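Local structure of aminotransferase (Paracoccus denitrificans, 4GRX) at residues A[17-20]-A[21-24]; A[31-34]-A[35-38]; A[53-56]-A[57-61]; A[373-376]-A[377-380]; A[446-449]-A[450-454]. The protein probably transfers amino groups between amines and keto compounds as a class III, PLP-dependent omega-aminotransferase that works as a dimer. One frame throughout, in Å; residues are numbered along the deposited sequence.

Interaction 1 (A[17-20]-A[21-24]); sequences QSWE and ARAE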
loop_
_atom_site.group_PDB
_atom_site.type_symbol
_atom_site.label_atom_id
_atom_site.label_comp_id
_atom_site.label_asym_id
_atom_site.label_seq_id
_atom_site.Cartn_x
_atom_site.Cartn_y
_atom_site.Cartn_z
ATOM N N GLN A 17 -14.848 29.143 8.154
ATOM C CA GLN A 17 -14.349 27.739 8.151
ATOM C C GLN A 17 -12.933 27.606 8.729
ATOM O O GLN A 17 -11.935 27.823 8.037
ATOM C CB GLN A 17 -14.418 27.156 6.732
ATOM C CG GLN A 17 -15.759 26.526 6.359
ATOM C CD GLN A 17 -16.225 25.499 7.385
ATOM O OE1 GLN A 17 -16.669 25.866 8.480
ATOM N NE2 GLN A 17 -16.121 24.201 7.039
ATOM N N SER A 18 -12.848 27.244 10.004
ATOM C CA SER A 18 -11.564 27.034 10.652
ATOM C C SER A 18 -10.904 25.744 10.157
ATOM O O SER A 18 -11.538 24.912 9.523
ATOM C CB SER A 18 -11.768 26.942 12.152
ATOM O OG SER A 18 -12.342 25.695 12.469
ATOM N N TRP A 19 -9.627 25.573 10.467
ATOM C CA TRP A 19 -8.928 24.355 10.100
ATOM C C TRP A 19 -9.504 23.180 10.827
ATOM O O TRP A 19 -9.710 22.121 10.245
ATOM C CB TRP A 19 -7.452 24.489 10.401
ATOM C CG TRP A 19 -6.745 25.348 9.396
ATOM C CD1 TRP A 19 -6.365 26.678 9.532
ATOM C CD2 TRP A 19 -6.312 24.962 8.047
ATOM N NE1 TRP A 19 -5.739 27.123 8.398
ATOM C CE2 TRP A 19 -5.676 26.152 7.468
ATOM C CE3 TRP A 19 -6.383 23.799 7.289
ATOM C CZ2 TRP A 19 -5.141 26.153 6.185
ATOM C CZ3 TRP A 19 -5.834 23.811 5.995
ATOM C CH2 TRP A 19 -5.234 24.968 5.455
ATOM N N GLU A 20 -9.784 23.368 12.112
ATOM C CA GLU A 20 -10.395 22.332 12.931
ATOM C C GLU A 20 -11.743 21.927 12.337
ATOM O O GLU A 20 -12.043 20.741 12.224
ATOM C CB GLU A 20 -10.557 22.816 14.376
ATOM C CG GLU A 20 -9.248 23.052 15.119
ATOM C CD GLU A 20 -8.596 24.404 14.827
ATOM O OE1 GLU A 20 -9.181 25.248 14.098
ATOM O OE2 GLU A 20 -7.478 24.624 15.349
ATOM N N ALA A 21 -12.542 22.915 11.939
ATOM C CA ALA A 21 -13.855 22.623 11.392
ATOM C C ALA A 21 -13.720 21.828 10.103
ATOM O O ALA A 21 -14.275 20.738 9.992
ATOM C CB ALA A 21 -14.641 23.895 11.164
ATOM N N ARG A 22 -12.969 22.372 9.149
ATOM C CA ARG A 22 -12.700 21.698 7.879
ATOM C C ARG A 22 -12.222 20.251 8.042
ATOM O O ARG A 22 -12.698 19.352 7.336
ATOM C CB ARG A 22 -11.728 22.518 7.020
ATOM C CG ARG A 22 -12.369 23.782 6.460
ATOM C CD ARG A 22 -11.368 24.888 6.202
ATOM N NE ARG A 22 -10.566 24.638 5.013
ATOM C CZ ARG A 22 -9.390 25.221 4.768
ATOM N NH1 ARG A 22 -8.869 26.092 5.645
ATOM N NH2 ARG A 22 -8.726 24.927 3.651
ATOM N N ALA A 23 -11.319 20.022 8.992
ATOM C CA ALA A 23 -10.801 18.683 9.240
ATOM C C ALA A 23 -11.904 17.720 9.663
ATOM O O ALA A 23 -11.995 16.636 9.117
ATOM C CB ALA A 23 -9.669 18.716 10.253
ATOM N N GLU A 24 -12.764 18.135 10.593
ATOM C CA GLU A 24 -13.851 17.284 11.106
ATOM C C GLU A 24 -14.886 16.947 10.040
ATOM O O GLU A 24 -15.431 15.845 10.025
ATOM C CB GLU A 24 -14.549 17.945 12.302
ATOM C CG GLU A 24 -15.102 16.961 13.328
ATOM C CD GLU A 24 -15.095 17.501 14.775
ATOM O OE1 GLU A 24 -13.990 17.683 15.385
ATOM O OE2 GLU A 24 -16.210 17.713 15.322
HETATM O O HOH W 1 -11.307 19.042 14.507
#
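Ser-18 caps the start of helix 19-26: its OG accepts from Ala-21 N at 2.8 Å, with chi1 of 74° turning the hydroxyl back over the first turn. As N-cap residue it spends its carbonyl too, since Ser-18 O takes the nearly straight bond from Arg-22 N at 2.9 Å (171° at the hydrogen). One residue on, Trp-19 O receives Ala-23 N, and Glu-20 O has two donors, Glu-24 N and a water that also donates to Glu-24 OE1.

The side chains of Trp-19 and Arg-22 run alongside each other. Arg-22 bends at chi3 and lays its guanidinium over one face of the indole in a cation-pi contact, CZ standing 4.1 Å from the centroid of the Trp-19 six-membered ring; the two planes are tilted 37° apart, with NH1 over the centre. Gln-17 crosses the aliphatic part of the arginine, its NE2 3.8 Å from Arg-22 CG. Two polar groups find partners outside: Glu-20 OE2 bonds His-57, and Arg-22 NE has a long, weak ion pair with Glu-110 of the second subunit. At this subunit interface the arginine charge is probably stabilised by the indole face and, weakly, by that carboxylate, while the cap satisfies Ala-21 N.

Interaction 2 (A[31-34]-A[35-38]); sequences FTDM and PSVH. With DAV (delta-amino valeric acid), chain F.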
loop_
_atom_site.group_PDB
_atom_site.type_symbol
_atom_site.label_atom_id
_atom_site.label_comp_id
_atom_site.label_asym_id
_atom_site.label_seq_id
_atom_site.Cartn_x
_atom_site.Cartn_y
_atom_site.Cartn_z
ATOM N N PHE A 31 -6.825 5.695 13.509
ATOM C CA PHE A 31 -6.040 5.592 14.742
ATOM C C PHE A 31 -6.059 6.929 15.448
ATOM O O PHE A 31 -5.018 7.479 15.783
ATOM C CB PHE A 31 -4.593 5.205 14.449
ATOM C CG PHE A 31 -4.392 3.749 14.134
ATOM C CD1 PHE A 31 -4.661 2.768 15.082
ATOM C CD2 PHE A 31 -3.887 3.358 12.891
ATOM C CE1 PHE A 31 -4.446 1.431 14.783
ATOM C CE2 PHE A 31 -3.665 2.018 12.595
ATOM C CZ PHE A 31 -3.943 1.060 13.542
ATOM N N THR A 32 -7.260 7.461 15.637
ATOM C CA THR A 32 -7.424 8.759 16.243
ATOM C C THR A 32 -8.494 8.608 17.324
ATOM O O THR A 32 -9.603 8.132 17.039
ATOM C CB THR A 32 -7.799 9.815 15.175
ATOM O OG1 THR A 32 -6.729 9.933 14.220
ATOM C CG2 THR A 32 -8.074 11.173 15.792
ATOM N N ASP A 33 -8.152 8.963 18.565
ATOM C CA ASP A 33 -9.139 8.969 19.629
ATOM C C ASP A 33 -10.170 10.068 19.352
ATOM O O ASP A 33 -9.845 11.258 19.346
ATOM C CB ASP A 33 -8.499 9.146 21.007
ATOM C CG ASP A 33 -9.511 8.983 22.143
ATOM O OD1 ASP A 33 -9.740 7.827 22.579
ATOM O OD2 ASP A 33 -10.079 10.006 22.603
ATOM N N MET A 34 -11.410 9.652 19.117
ATOM C CA MET A 34 -12.458 10.568 18.672
ATOM C C MET A 34 -12.975 11.538 19.753
ATOM O O MET A 34 -13.215 12.706 19.455
ATOM C CB MET A 34 -13.595 9.797 17.984
ATOM C CG MET A 34 -13.176 9.092 16.695
ATOM S SD MET A 34 -12.508 10.187 15.414
ATOM C CE MET A 34 -13.910 11.254 15.050
ATOM N N PRO A 35 -13.134 11.083 21.010
ATOM C CA PRO A 35 -13.489 12.106 22.021
ATOM C C PRO A 35 -12.421 13.207 22.284
ATOM O O PRO A 35 -12.799 14.330 22.658
ATOM C CB PRO A 35 -13.770 11.274 23.282
ATOM C CG PRO A 35 -14.184 9.941 22.750
ATOM C CD PRO A 35 -13.291 9.718 21.550
ATOM N N SER A 36 -11.129 12.885 22.094
ATOM C CA SER A 36 -10.031 13.864 22.168
ATOM C C SER A 36 -10.086 14.861 21.023
ATOM O O SER A 36 -9.903 16.064 21.227
ATOM C CB SER A 36 -8.664 13.187 22.095
ATOM O OG SER A 36 -8.199 12.768 23.356
ATOM N N VAL A 37 -10.325 14.354 19.815
ATOM C CA VAL A 37 -10.300 15.181 18.615
ATOM C C VAL A 37 -11.567 16.061 18.514
ATOM O O VAL A 37 -11.532 17.147 17.943
ATOM C CB VAL A 37 -10.066 14.317 17.354
ATOM C CG1 VAL A 37 -11.382 13.985 16.658
ATOM C CG2 VAL A 37 -9.135 15.021 16.388
ATOM N N HIS A 38 -12.677 15.601 19.085
ATOM C CA HIS A 38 -13.896 16.414 19.125
ATOM C C HIS A 38 -13.775 17.540 20.105
ATOM O O HIS A 38 -14.090 18.683 19.791
ATOM C CB HIS A 38 -15.109 15.554 19.451
ATOM C CG HIS A 38 -15.571 14.712 18.299
ATOM N ND1 HIS A 38 -15.661 15.195 17.038
ATOM C CD2 HIS A 38 -15.983 13.384 18.240
ATOM C CE1 HIS A 38 -16.103 14.224 16.211
ATOM N NE2 HIS A 38 -16.304 13.118 16.946
HETATM O OXT DAV F . -1.625 0.541 17.378
HETATM O O DAV F . -2.447 2.537 18.012
HETATM C CB DAV F . -0.415 2.229 15.164
HETATM C CG DAV F . 0.999 2.543 14.687
HETATM C CD DAV F . 1.011 2.547 13.163
HETATM N N DAV F . 2.317 2.124 12.645
HETATM C C DAV F . -1.622 1.805 17.400
HETATM C C1 DAV F . -0.467 2.535 16.668
#
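Asp-33 reaches round to the first turn of helix 34-40 and caps it. With CG anti to the backbone N (chi1 -173°), its OD2 accepts from Ser-36 N at 3.1 Å, on the anti side of the carboxylate and 15° out of its plane. The same oxygen lies 3.4 Å from Pro-35 CD, over which the aspartate crosses at about a right angle. Asp-33 O takes Val-37 N, and Met-34 O takes His-38 N. Ser-36 OG is at best weakly linked to OD2, its better partner being Asn-417.

The packed side is built by Met-34, Val-37 and Thr-32. The methionine bends at chi2 and chi3, so that CE ends 3.6 Å from His-38 NE2 and 4.1 Å from Val-37 CG1; Thr-32 CG2 meets Val-37 CB and CG2, both at 4.0 Å, the two side chains crossing squarely. Glu-320 and Gly-99 of the second subunit pack on Met-34 and Val-37, and Glu-324 of that subunit bonds His-38 NE2. Pro-35 is the loose side, its ring exposed to solvent beside the partly exposed Asp-33.

Phe-31 faces the ligand instead: delta-amino valeric acid sets its CB 4.0 Å above one face of the ring, over the centre. Were Asp-33 replaced by an alanine, Ser-36 N would probably lose its capping acceptor and the helix start would be freer to fray. Carboxylate and helix N-terminus suit each other electrostatically, so the cap probably stabilises the turn that follows a pocket-lining residue.

Interaction 3 (A[53-56]-A[57-61]); sequences IVDV and HGRRY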
loop_
_atom_site.group_PDB
_atom_site.type_symbol
_atom_site.label_atom_id
_atom_site.label_comp_id
_atom_site.label_asym_id
_atom_site.label_seq_id
_atom_site.Cartn_x
_atom_site.Cartn_y
_atom_site.Cartn_z
ATOM N N ILE A 53 7.711 20.203 15.168
ATOM C CA ILE A 53 6.615 20.538 14.263
ATOM C C ILE A 53 5.929 21.807 14.776
ATOM O O ILE A 53 6.063 22.179 15.960
ATOM C CB ILE A 53 5.610 19.373 14.079
ATOM C CG1 ILE A 53 4.862 19.071 15.390
ATOM C CG2 ILE A 53 6.317 18.125 13.535
ATOM C CD1 ILE A 53 3.741 18.064 15.256
ATOM N N VAL A 54 5.235 22.488 13.862
ATOM C CA VAL A 54 4.601 23.787 14.122
ATOM C C VAL A 54 3.222 23.766 13.477
ATOM O O VAL A 54 3.115 23.481 12.280
ATOM C CB VAL A 54 5.422 24.943 13.492
ATOM C CG1 VAL A 54 4.734 26.288 13.665
ATOM C CG2 VAL A 54 6.823 24.979 14.072
ATOM N N ASP A 55 2.175 24.066 14.249
ATOM C CA ASP A 55 0.813 24.070 13.692
ATOM C C ASP A 55 0.370 25.414 13.106
ATOM O O ASP A 55 1.143 26.376 13.047
ATOM C CB ASP A 55 -0.225 23.488 14.675
ATOM C CG ASP A 55 -0.471 24.368 15.897
ATOM O OD1 ASP A 55 -0.127 25.568 15.871
ATOM O OD2 ASP A 55 -1.040 23.852 16.889
ATOM N N VAL A 56 -0.882 25.462 12.673
ATOM C CA VAL A 56 -1.430 26.623 11.997
ATOM C C VAL A 56 -1.651 27.828 12.906
ATOM O O VAL A 56 -1.797 28.955 12.419
ATOM C CB VAL A 56 -2.764 26.277 11.339
ATOM C CG1 VAL A 56 -2.524 25.492 10.048
ATOM C CG2 VAL A 56 -3.659 25.522 12.319
ATOM N N HIS A 57 -1.694 27.594 14.215
ATOM C CA HIS A 57 -1.802 28.689 15.161
ATOM C C HIS A 57 -0.446 29.147 15.610
ATOM O O HIS A 57 -0.330 29.985 16.503
ATOM C CB HIS A 57 -2.669 28.284 16.349
ATOM C CG HIS A 57 -4.062 27.843 15.958
ATOM N ND1 HIS A 57 -4.963 28.684 15.392
ATOM C CD2 HIS A 57 -4.696 26.601 16.076
ATOM C CE1 HIS A 57 -6.106 28.019 15.156
ATOM N NE2 HIS A 57 -5.938 26.738 15.575
ATOM N N GLY A 58 0.594 28.603 14.984
ATOM C CA GLY A 58 1.972 28.895 15.363
ATOM C C GLY A 58 2.488 28.149 16.587
ATOM O O GLY A 58 3.615 28.404 17.041
ATOM N N ARG A 59 1.686 27.234 17.134
ATOM C CA ARG A 59 2.099 26.478 18.312
ATOM C C ARG A 59 3.106 25.399 17.922
ATOM O O ARG A 59 2.901 24.668 16.963
ATOM C CB ARG A 59 0.889 25.891 19.048
ATOM C CG ARG A 59 1.108 25.730 20.551
ATOM C CD ARG A 59 -0.039 24.995 21.241
ATOM N NE ARG A 59 -1.213 25.851 21.451
ATOM C CZ ARG A 59 -2.304 25.884 20.676
ATOM N NH1 ARG A 59 -2.418 25.101 19.596
ATOM N NH2 ARG A 59 -3.296 26.712 20.996
ATOM N N ARG A 60 4.193 25.312 18.674
ATOM C CA ARG A 60 5.349 24.508 18.296
ATOM C C ARG A 60 5.532 23.328 19.256
ATOM O O ARG A 60 5.364 23.481 20.463
ATOM C CB ARG A 60 6.577 25.428 18.260
ATOM C CG ARG A 60 7.935 24.799 18.019
ATOM C CD ARG A 60 9.022 25.803 18.405
ATOM N NE ARG A 60 10.352 25.339 18.018
ATOM C CZ ARG A 60 10.927 25.590 16.842
ATOM N NH1 ARG A 60 10.295 26.324 15.925
ATOM N NH2 ARG A 60 12.138 25.105 16.582
ATOM N N TYR A 61 5.854 22.157 18.711
ATOM C CA TYR A 61 5.957 20.915 19.497
ATOM C C TYR A 61 7.225 20.104 19.174
ATOM O O TYR A 61 7.624 19.985 18.012
ATOM C CB TYR A 61 4.745 20.001 19.272
ATOM C CG TYR A 61 3.373 20.668 19.210
ATOM C CD1 TYR A 61 2.951 21.349 18.062
ATOM C CD2 TYR A 61 2.470 20.565 20.282
ATOM C CE1 TYR A 61 1.692 21.927 17.995
ATOM C CE2 TYR A 61 1.212 21.150 20.221
ATOM C CZ TYR A 61 0.830 21.827 19.076
ATOM O OH TYR A 61 -0.410 22.413 19.006
#
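This is a beta hairpin, strands 52-55 and 60-63 joined by a type I turn with a G1 beta bulge, in a mixed sheet with strands 43-49 and 424-425. Ile-53 and Tyr-61 form a hydrogen-bonded antiparallel pair, Val-54 and Arg-60 a non-hydrogen-bonded one, and Asp-55 N donates to Arg-59 O. The turn runs from Asp-55 to Gly-58, whose N closes it on Asp-55 O at 3.0 Å and whose positive phi of 79° favours glycine.

The Asp-55 carboxylate folds back over the turn, its chi1 of 69° holding CG between the backbone N and carbonyl carbon. OD1 accepts from Arg-59 N at 2.8 Å, from above the carboxylate plane, and weakly from His-57 N. OD2 takes the hydroxyl of Tyr-61 at 2.6 Å, likewise from above the carboxylate plane, and lies near the plane of the tyrosine ring at its edge. Arg-59 NH1 adds a weak salt bridge to OD2 at 3.3 Å, its guanidinium nearly perpendicular to the carboxylate. Elsewhere, Val-56 CG2 sits over one face of the His-57 ring, which Glu-20 holds, as a CH-pi contact 4.2 Å from the centroid.

With an asparagine here instead of Asp-55, Arg-59 is likely to be left without its charge partner and the tie to Tyr-61 weakened. Both oxygens of this buried carboxylate are engaged, and its negative charge is probably stabilised by these donors, which would tend to keep the aspartate ionised.

Interaction 4 (A[373-376]-A[377-380]); sequences KRIA and DRPN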
loop_
_atom_site.group_PDB
_atom_site.type_symbol
_atom_site.label_atom_id
_atom_site.label_comp_id
_atom_site.label_asym_id
_atom_site.label_seq_id
_atom_site.Cartn_x
_atom_site.Cartn_y
_atom_site.Cartn_z
ATOM N N LYS A 373 15.276 5.419 33.611
ATOM C CA LYS A 373 15.542 4.804 34.925
ATOM C C LYS A 373 15.243 5.768 36.065
ATOM O O LYS A 373 14.692 5.367 37.082
ATOM C CB LYS A 373 16.989 4.320 35.027
ATOM C CG LYS A 373 17.269 3.432 36.228
ATOM C CD LYS A 373 18.701 3.611 36.702
ATOM C CE LYS A 373 19.141 2.429 37.545
ATOM N NZ LYS A 373 20.604 2.457 37.824
ATOM N N ARG A 374 15.615 7.034 35.883
ATOM C CA ARG A 374 15.269 8.094 36.834
ATOM C C ARG A 374 13.743 8.272 36.880
ATOM O O ARG A 374 13.162 8.322 37.973
ATOM C CB ARG A 374 15.998 9.413 36.495
ATOM C CG ARG A 374 15.891 10.522 37.544
ATOM C CD ARG A 374 16.824 11.705 37.266
ATOM N NE ARG A 374 16.582 12.376 35.978
ATOM C CZ ARG A 374 17.301 12.198 34.858
ATOM N NH1 ARG A 374 18.343 11.364 34.830
ATOM N NH2 ARG A 374 16.983 12.861 33.744
ATOM N N ILE A 375 13.106 8.326 35.705
ATOM C CA ILE A 375 11.660 8.555 35.608
ATOM C C ILE A 375 10.829 7.392 36.151
ATOM O O ILE A 375 9.784 7.607 36.751
ATOM C CB ILE A 375 11.235 8.967 34.178
ATOM C CG1 ILE A 375 11.794 10.358 33.859
ATOM C CG2 ILE A 375 9.723 9.073 34.058
ATOM C CD1 ILE A 375 11.703 10.764 32.405
ATOM N N ALA A 376 11.317 6.171 35.970
ATOM C CA ALA A 376 10.621 4.961 36.407
ATOM C C ALA A 376 10.588 4.786 37.927
ATOM O O ALA A 376 9.980 3.841 38.434
ATOM C CB ALA A 376 11.255 3.742 35.766
ATOM N N ASP A 377 11.242 5.691 38.650
ATOM C CA ASP A 377 11.385 5.564 40.105
ATOM C C ASP A 377 10.067 5.621 40.886
ATOM O O ASP A 377 9.934 4.976 41.929
ATOM C CB ASP A 377 12.325 6.640 40.645
ATOM C CG ASP A 377 12.942 6.257 41.972
ATOM O OD1 ASP A 377 13.035 5.039 42.262
ATOM O OD2 ASP A 377 13.340 7.177 42.722
ATOM N N ARG A 378 9.108 6.384 40.371
ATOM C CA ARG A 378 7.834 6.629 41.038
ATOM C C ARG A 378 6.890 5.414 41.173
ATOM O O ARG A 378 7.098 4.385 40.521
ATOM C CB ARG A 378 7.128 7.777 40.331
ATOM C CG ARG A 378 7.018 7.582 38.840
ATOM C CD ARG A 378 6.384 8.795 38.228
ATOM N NE ARG A 378 7.392 9.700 37.712
ATOM C CZ ARG A 378 7.218 11.004 37.588
ATOM N NH1 ARG A 378 6.080 11.561 37.970
ATOM N NH2 ARG A 378 8.188 11.755 37.092
ATOM N N PRO A 379 5.857 5.536 42.048
ATOM C CA PRO A 379 4.836 4.497 42.307
ATOM C C PRO A 379 4.094 3.960 41.081
ATOM O O PRO A 379 3.771 2.779 41.046
ATOM C CB PRO A 379 3.832 5.208 43.231
ATOM C CG PRO A 379 4.618 6.258 43.923
ATOM C CD PRO A 379 5.727 6.668 42.993
ATOM N N ASN A 380 3.831 4.809 40.090
ATOM C CA ASN A 380 2.938 4.451 38.966
ATOM C C ASN A 380 3.592 4.089 37.633
ATOM O O ASN A 380 2.919 4.041 36.604
ATOM C CB ASN A 380 1.889 5.550 38.742
ATOM C CG ASN A 380 0.984 5.746 39.948
ATOM O OD1 ASN A 380 0.907 6.831 40.500
ATOM N ND2 ASN A 380 0.311 4.686 40.366
#
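Helix 357-375 ends here in a type I turn from Ile-375 to Arg-378, where two weak bonds meet the last helical carbonyls, those of Arg-374 and Ile-375: in the first, Asp-377 N donates to Arg-374 O at 3.3 Å (155° at the hydrogen). The chain then goes on to strand 381-387.

Of the side chains, Arg-378 does the most. It starts with CG between its backbone N and carbonyl carbon (chi1 52°), runs straight through chi2 and bends at chi3, which brings the head back toward the helix it has just left. Its NE makes the second weak bond, to Ile-375 O, the oxygen lying in the guanidinium plane at the edge, and CG is 3.5 Å from that same oxygen. Of the terminal nitrogens, NH1 pairs with Asp-458 and NH2 with Glu-454, both on helix 443-463, so the arginine ties the end of one helix to the flank of another. Ile-375 packs on Phe-450 and Leu-457 of that same helix, whereas Ala-376 lies against Ile-381 and Tyr-384 of the following strand. What Asp-377 brings to the helix end is its CB, 3.3 Å from Arg-374 O.

Interaction 5 (A[446-449]-A[450-454]); sequences MDEM and FEKLE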
loop_
_atom_site.group_PDB
_atom_site.type_symbol
_atom_site.label_atom_id
_atom_site.label_comp_id
_atom_site.label_asym_id
_atom_site.label_seq_id
_atom_site.Cartn_x
_atom_site.Cartn_y
_atom_site.Cartn_z
ATOM N N MET A 446 16.954 16.211 24.206
ATOM C CA MET A 446 16.633 15.024 24.990
ATOM C C MET A 446 16.201 15.410 26.404
ATOM O O MET A 446 15.257 14.832 26.965
ATOM C CB MET A 446 17.796 14.031 25.010
ATOM C CG MET A 446 17.467 12.744 25.738
ATOM S SD MET A 446 18.865 11.624 25.873
ATOM C CE MET A 446 18.889 10.885 24.244
ATOM N N ASP A 447 16.891 16.400 26.965
ATOM C CA ASP A 447 16.508 16.995 28.245
ATOM C C ASP A 447 15.143 17.659 28.172
ATOM O O ASP A 447 14.359 17.563 29.116
ATOM C CB ASP A 447 17.564 17.992 28.707
ATOM C CG ASP A 447 18.825 17.318 29.158
ATOM O OD1 ASP A 447 19.757 18.037 29.588
ATOM O OD2 ASP A 447 18.887 16.069 29.081
ATOM N N GLU A 448 14.862 18.330 27.058
ATOM C CA GLU A 448 13.571 18.981 26.870
ATOM C C GLU A 448 12.440 17.966 26.949
ATOM O O GLU A 448 11.461 18.170 27.669
ATOM C CB GLU A 448 13.499 19.726 25.534
ATOM C CG GLU A 448 12.290 20.647 25.457
ATOM C CD GLU A 448 12.056 21.210 24.083
ATOM O OE1 GLU A 448 12.974 21.161 23.247
ATOM O OE2 GLU A 448 10.937 21.703 23.844
ATOM N N MET A 449 12.607 16.874 26.202
ATOM C CA MET A 449 11.662 15.763 26.158
ATOM C C MET A 449 11.393 15.149 27.530
ATOM O O MET A 449 10.240 14.906 27.867
ATOM C CB MET A 449 12.190 14.700 25.202
ATOM C CG MET A 449 11.426 13.385 25.191
ATOM S SD MET A 449 12.340 12.142 24.260
ATOM C CE MET A 449 13.686 11.796 25.393
ATOM N N PHE A 450 12.447 14.899 28.311
ATOM C CA PHE A 450 12.293 14.333 29.649
ATOM C C PHE A 450 11.544 15.259 30.586
ATOM O O PHE A 450 10.528 14.874 31.156
ATOM C CB PHE A 450 13.646 13.993 30.268
ATOM C CG PHE A 450 14.291 12.790 29.675
ATOM C CD1 PHE A 450 13.528 11.686 29.311
ATOM C CD2 PHE A 450 15.659 12.746 29.499
ATOM C CE1 PHE A 450 14.123 10.568 28.767
ATOM C CE2 PHE A 450 16.265 11.628 28.958
ATOM C CZ PHE A 450 15.494 10.537 28.587
ATOM N N GLU A 451 12.068 16.468 30.759
ATOM C CA GLU A 451 11.418 17.498 31.570
ATOM C C GLU A 451 9.915 17.633 31.230
ATOM O O GLU A 451 9.066 17.646 32.121
ATOM C CB GLU A 451 12.178 18.820 31.411
ATOM C CG GLU A 451 11.477 20.071 31.914
ATOM C CD GLU A 451 12.378 21.297 31.852
ATOM O OE1 GLU A 451 13.296 21.336 30.995
ATOM O OE2 GLU A 451 12.180 22.220 32.673
ATOM N N LYS A 452 9.587 17.698 29.944
ATOM C CA LYS A 452 8.180 17.782 29.528
ATOM C C LYS A 452 7.363 16.528 29.905
ATOM O O LYS A 452 6.252 16.649 30.457
ATOM C CB LYS A 452 8.063 18.125 28.036
ATOM C CG LYS A 452 8.427 19.573 27.755
ATOM C CD LYS A 452 8.452 19.902 26.277
ATOM C CE LYS A 452 8.582 21.398 26.073
ATOM N NZ LYS A 452 8.341 21.743 24.653
ATOM N N LEU A 453 7.931 15.347 29.637
ATOM C CA LEU A 453 7.302 14.080 29.987
ATOM C C LEU A 453 7.015 13.967 31.479
ATOM O O LEU A 453 5.947 13.524 31.870
ATOM C CB LEU A 453 8.160 12.896 29.525
ATOM C CG LEU A 453 7.575 11.488 29.718
ATOM C CD1 LEU A 453 6.135 11.392 29.226
ATOM C CD2 LEU A 453 8.444 10.447 29.040
ATOM N N GLU A 454 7.970 14.382 32.299
ATOM C CA GLU A 454 7.869 14.269 33.748
ATOM C C GLU A 454 6.751 15.104 34.330
ATOM O O GLU A 454 6.027 14.652 35.219
ATOM C CB GLU A 454 9.170 14.709 34.398
ATOM C CG GLU A 454 10.358 13.827 34.099
ATOM C CD GLU A 454 11.120 13.522 35.360
ATOM O OE1 GLU A 454 12.363 13.720 35.387
ATOM O OE2 GLU A 454 10.451 13.104 36.334
#
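Met-446 meets Phe-450 one turn on, the two side chains pointing the same way. An extended start, with CG anti to the backbone N (chi1 -176°), carries Met-446 CG to 3.6 Å from Phe-450 CE2. Its sulfur comes obliquely toward the ring, SD being 5.1 Å from the centroid, a Met-aromatic contact. Phe-450 N donates to Met-446 O at 3.1 Å.

Asp-447 gives the contact its carbonyl, which accepts Glu-451 N; its carboxylate turns away to Arg-367 on helix 357-375.

Glu-448 and Lys-452 stretch out beside each other, both extended beyond CG, and close an i to i+4 salt bridge. Glu-448 OE2 takes Lys-452 NZ at 2.7 Å through its anti lone pair, the one away from the other oxygen. Neither end depends on the pair alone, because Glu-448 OE1 is bonded to Tyr-52 and Lys-452 NZ also to Gly-423 O. Their backbones are joined as well, by Lys-452 N to Glu-448 O.

Met-449 bends at chi3 and brings its methyl over one face of the Phe-450 ring, toward the rim; CE is 3.9 Å from the centroid in a CH-pi contact. Its carbonyl receives Leu-453 N, and Leu-453 continues the buried side against Leu-424 and Ile-433.

With Met-446, Met-449, Phe-450 and Leu-453 buried and the salt-bridged Glu-448 and Lys-452 partly exposed, this is an amphipathic alpha-helix, packed on strands 424-425 and 432-435 and on helix 357-375.

Two groups emerge. Interactions 1, 2 and 3 lie near the N-terminus and are joined by acid-histidine pairs: Glu-20 OE2 is 2.6 Å from His-57 NE2, linking interactions 1 and 3, and Glu-24 OE2 is 3.1 Å from His-38 ND1, linking 1 and 2. Interactions 1 and 2 touch the second subunit, and 3 does so through Ile-53. Interactions 4 and 5 meet through the salt bridge from Arg-378 NH2 to Glu-454 OE2 at 2.7 Å. Between the groups, 3 and 5 come nearest, with closest atoms about 5 Å apart. Interaction 2 alone includes a residue of the ligand pocket, which Tyr-162, Tyr-177, Leu-429 and the PLP-bearing Lys-297 complete.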